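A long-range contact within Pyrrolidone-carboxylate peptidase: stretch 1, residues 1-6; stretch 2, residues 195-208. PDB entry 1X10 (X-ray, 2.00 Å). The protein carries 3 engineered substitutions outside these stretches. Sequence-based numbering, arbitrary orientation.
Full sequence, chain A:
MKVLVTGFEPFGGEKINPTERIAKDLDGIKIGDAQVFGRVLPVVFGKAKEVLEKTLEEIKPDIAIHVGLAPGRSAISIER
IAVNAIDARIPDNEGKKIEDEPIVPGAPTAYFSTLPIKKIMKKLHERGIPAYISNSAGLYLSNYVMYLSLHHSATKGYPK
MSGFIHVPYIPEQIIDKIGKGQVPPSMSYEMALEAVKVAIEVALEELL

Stretch 1 1-6: MKVLVT
Stretch 2, residues 195-208: AVKVAIEVALEELL

The first stretch is an extended strand from Lys 2 through Thr 6 that continues later in the chain, with phi between -111° and -127° and psi between 125° and 156°. The second is helical from Ala 195 to Glu 206, in a helix that begins earlier in the chain, with phi near -62° and psi near -43°, held by i to i+4 bonds such as Ile 200 N to Val 196 O (3.0 Å) and Leu 204 N to Ile 200 O (2.8 Å). Leu 207 leaves the helix at phi -75°, psi 56°, and Leu 208 ends the chain with phi 61°. The strand and helix axes approach to 10.5 Å, and their N-to-C directions differ by 149°, so they run roughly antiparallel. The register follows: Met 1 CA lies 8.3 Å from Leu 204 CA, Val 3 CA 7.6 Å from Ile 200 CA, and Val 5 CA 8.6 Å from Val 196 CA. Two residues of strand thus match about one turn (four residues) of helix.

No hydrogen bond crosses between the stretches; the contact is apolar packing that buries 314 Å², both sides summed. Alternation along the strand turns the CA-to-CB bonds of Val 3 and Val 5 toward the helix and those of Lys 2 and Leu 4 away; that of Met 1 also points toward it. Both valines adopt t (chi1 176°), and their beta-branched shape suits an extended backbone while offering two methyls close to the main chain. Val 5 CG1 meets Val 196 CG1 at 4.1 Å, with Val 196 also t, while Val 5 CG2 packs against Ile 200 CD1 at 3.4 Å. Ile 200 (chi1 m, chi2 t) bridges the two valines, because its CG2 also lies 3.9 Å from Val 3 CG1. The other methyl of Val 3, CG2, reaches Leu 204 CD2 at 3.7 Å.

The CA-to-CB bond of Leu 204 points sideways to the strand, but its m, t conformation brings the end of the side chain nearer. At the chain terminus, Met 1 bends through chi1 -92°, chi2 -71° and chi3 -111°, placing CE 3.3 Å from Leu 204 CD2 and 3.2 Å from Leu 207 CD1. A long, flexible thioether side chain is well suited to span this more open end, where Leu 207 (m, t), just beyond the helix, has its CA-to-CB bond toward the first stretch. Val 3, Val 5, Val 196 and Ile 200 are buried, as fits their purely hydrocarbon side chains. Lys 2 and Lys 197, by contrast, direct CB away from the contact and remain partly exposed, a setting compatible with a charged side chain.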

# COMPACT_ATOMS: atom_id res chain seq x y z
N MET A 1 26.40 -23.15 -25.55
CA MET A 1 25.62 -22.09 -24.86
C MET A 1 25.63 -22.30 -23.36
O MET A 1 25.29 -23.37 -22.87
CB MET A 1 24.17 -22.09 -25.36
CG MET A 1 23.94 -21.16 -26.53
SD MET A 1 24.01 -19.44 -26.01
CE MET A 1 22.29 -18.99 -26.21
N LYS A 2 26.04 -21.26 -22.63
CA LYS A 2 26.10 -21.33 -21.18
C LYS A 2 25.34 -20.18 -20.54
O LYS A 2 25.43 -19.03 -20.98
CB LYS A 2 27.56 -21.32 -20.71
CG LYS A 2 28.35 -22.53 -21.16
CD LYS A 2 29.73 -22.58 -20.51
CE LYS A 2 30.59 -21.42 -20.96
NZ LYS A 2 30.83 -21.44 -22.44
N VAL A 3 24.57 -20.51 -19.51
CA VAL A 3 23.77 -19.53 -18.79
C VAL A 3 24.16 -19.50 -17.32
O VAL A 3 24.29 -20.55 -16.68
CB VAL A 3 22.26 -19.87 -18.87
CG1 VAL A 3 21.46 -18.89 -18.03
CG2 VAL A 3 21.80 -19.85 -20.32
N LEU A 4 24.37 -18.30 -16.79
CA LEU A 4 24.71 -18.15 -15.38
C LEU A 4 23.53 -17.49 -14.68
O LEU A 4 23.06 -16.43 -15.10
CB LEU A 4 25.95 -17.26 -15.19
CG LEU A 4 26.19 -16.82 -13.74
CD1 LEU A 4 26.49 -18.03 -12.87
CD2 LEU A 4 27.35 -15.82 -13.66
N VAL A 5 23.05 -18.14 -13.64
CA VAL A 5 21.96 -17.60 -12.84
C VAL A 5 22.54 -17.42 -11.45
O VAL A 5 23.20 -18.32 -10.93
CB VAL A 5 20.77 -18.59 -12.74
CG1 VAL A 5 19.69 -18.02 -11.83
CG2 VAL A 5 20.19 -18.86 -14.12
N THR A 6 22.33 -16.25 -10.85
CA THR A 6 22.81 -16.02 -9.50
C THR A 6 21.66 -15.65 -8.59
O THR A 6 20.62 -15.16 -9.03
CB THR A 6 23.88 -14.89 -9.42
OG1 THR A 6 23.28 -13.63 -9.74
CG2 THR A 6 25.04 -15.17 -10.37
N ALA A 195 9.39 -18.73 -13.06
CA ALA A 195 9.56 -17.44 -13.72
C ALA A 195 11.00 -17.29 -14.21
O ALA A 195 11.23 -16.85 -15.33
CB ALA A 195 9.20 -16.30 -12.75
N VAL A 196 11.96 -17.65 -13.37
CA VAL A 196 13.36 -17.56 -13.74
C VAL A 196 13.67 -18.54 -14.88
O VAL A 196 14.42 -18.21 -15.80
CB VAL A 196 14.29 -17.84 -12.53
CG1 VAL A 196 15.76 -17.82 -12.96
CG2 VAL A 196 14.06 -16.79 -11.45
N LYS A 197 13.10 -19.74 -14.81
CA LYS A 197 13.32 -20.73 -15.86
C LYS A 197 12.79 -20.19 -17.18
O LYS A 197 13.42 -20.33 -18.23
CB LYS A 197 12.61 -22.05 -15.53
CG LYS A 197 13.24 -22.85 -14.41
CD LYS A 197 12.53 -24.19 -14.23
CE LYS A 197 13.09 -24.96 -13.03
NZ LYS A 197 12.34 -26.22 -12.76
N VAL A 198 11.62 -19.56 -17.13
CA VAL A 198 11.02 -18.99 -18.33
C VAL A 198 11.90 -17.89 -18.92
O VAL A 198 12.09 -17.82 -20.13
CB VAL A 198 9.63 -18.41 -18.04
CG1 VAL A 198 9.12 -17.63 -19.25
CG2 VAL A 198 8.66 -19.54 -17.69
N ALA A 199 12.45 -17.03 -18.06
CA ALA A 199 13.31 -15.95 -18.51
C ALA A 199 14.52 -16.52 -19.24
O ALA A 199 14.95 -15.99 -20.27
CB ALA A 199 13.77 -15.11 -17.31
N ILE A 200 15.09 -17.59 -18.70
CA ILE A 200 16.25 -18.23 -19.32
C ILE A 200 15.89 -18.77 -20.70
O ILE A 200 16.60 -18.54 -21.68
CB ILE A 200 16.78 -19.39 -18.44
CG1 ILE A 200 17.27 -18.86 -17.09
CG2 ILE A 200 17.91 -20.12 -19.16
CD1 ILE A 200 17.61 -19.94 -16.09
N GLU A 201 14.76 -19.47 -20.78
CA GLU A 201 14.29 -20.04 -22.04
C GLU A 201 14.09 -18.95 -23.09
O GLU A 201 14.53 -19.10 -24.24
CB GLU A 201 12.98 -20.79 -21.81
CG GLU A 201 13.10 -21.96 -20.85
CD GLU A 201 11.76 -22.55 -20.45
OE1 GLU A 201 11.76 -23.52 -19.67
OE2 GLU A 201 10.70 -22.05 -20.90
N VAL A 202 13.43 -17.86 -22.70
CA VAL A 202 13.18 -16.76 -23.62
C VAL A 202 14.49 -16.10 -24.06
O VAL A 202 14.65 -15.73 -25.23
CB VAL A 202 12.24 -15.72 -22.99
CG1 VAL A 202 12.05 -14.54 -23.94
CG2 VAL A 202 10.89 -16.37 -22.65
N ALA A 203 15.42 -15.94 -23.13
CA ALA A 203 16.71 -15.33 -23.45
C ALA A 203 17.43 -16.21 -24.47
O ALA A 203 17.92 -15.73 -25.49
CB ALA A 203 17.55 -15.16 -22.19
N LEU A 204 17.49 -17.51 -24.18
CA LEU A 204 18.16 -18.46 -25.06
C LEU A 204 17.57 -18.43 -26.47
O LEU A 204 18.30 -18.39 -27.46
CB LEU A 204 18.06 -19.88 -24.49
CG LEU A 204 18.95 -20.19 -23.29
CD1 LEU A 204 18.53 -21.52 -22.68
CD2 LEU A 204 20.41 -20.23 -23.73
N GLU A 205 16.25 -18.46 -26.56
CA GLU A 205 15.58 -18.44 -27.85
C GLU A 205 15.90 -17.15 -28.60
O GLU A 205 15.92 -17.13 -29.84
CB GLU A 205 14.06 -18.55 -27.66
CG GLU A 205 13.62 -19.91 -27.14
CD GLU A 205 12.14 -19.94 -26.79
OE1 GLU A 205 11.32 -19.53 -27.65
OE2 GLU A 205 11.79 -20.37 -25.67
N GLU A 206 16.15 -16.09 -27.85
CA GLU A 206 16.47 -14.80 -28.44
C GLU A 206 17.83 -14.85 -29.13
O GLU A 206 18.02 -14.25 -30.18
CB GLU A 206 16.46 -13.72 -27.36
CG GLU A 206 16.39 -12.30 -27.89
CD GLU A 206 15.09 -12.02 -28.63
OE1 GLU A 206 14.92 -10.88 -29.12
OE2 GLU A 206 14.23 -12.93 -28.73
N LEU A 207 18.78 -15.57 -28.53
CA LEU A 207 20.11 -15.69 -29.12
C LEU A 207 20.08 -16.62 -30.32
O LEU A 207 20.83 -17.60 -30.38
CB LEU A 207 21.12 -16.19 -28.08
CG LEU A 207 21.51 -15.17 -27.01
CD1 LEU A 207 22.58 -15.76 -26.10
CD2 LEU A 207 22.03 -13.90 -27.67
N LEU A 208 19.22 -16.31 -31.27
CA LEU A 208 19.07 -17.10 -32.49
C LEU A 208 18.64 -18.52 -32.16
O LEU A 208 19.44 -19.45 -32.42
CB LEU A 208 20.39 -17.11 -33.27
CG LEU A 208 20.98 -15.75 -33.66
CD1 LEU A 208 22.34 -15.96 -34.32
CD2 LEU A 208 20.03 -15.03 -34.60
OXT LEU A 208 17.52 -18.69 -31.63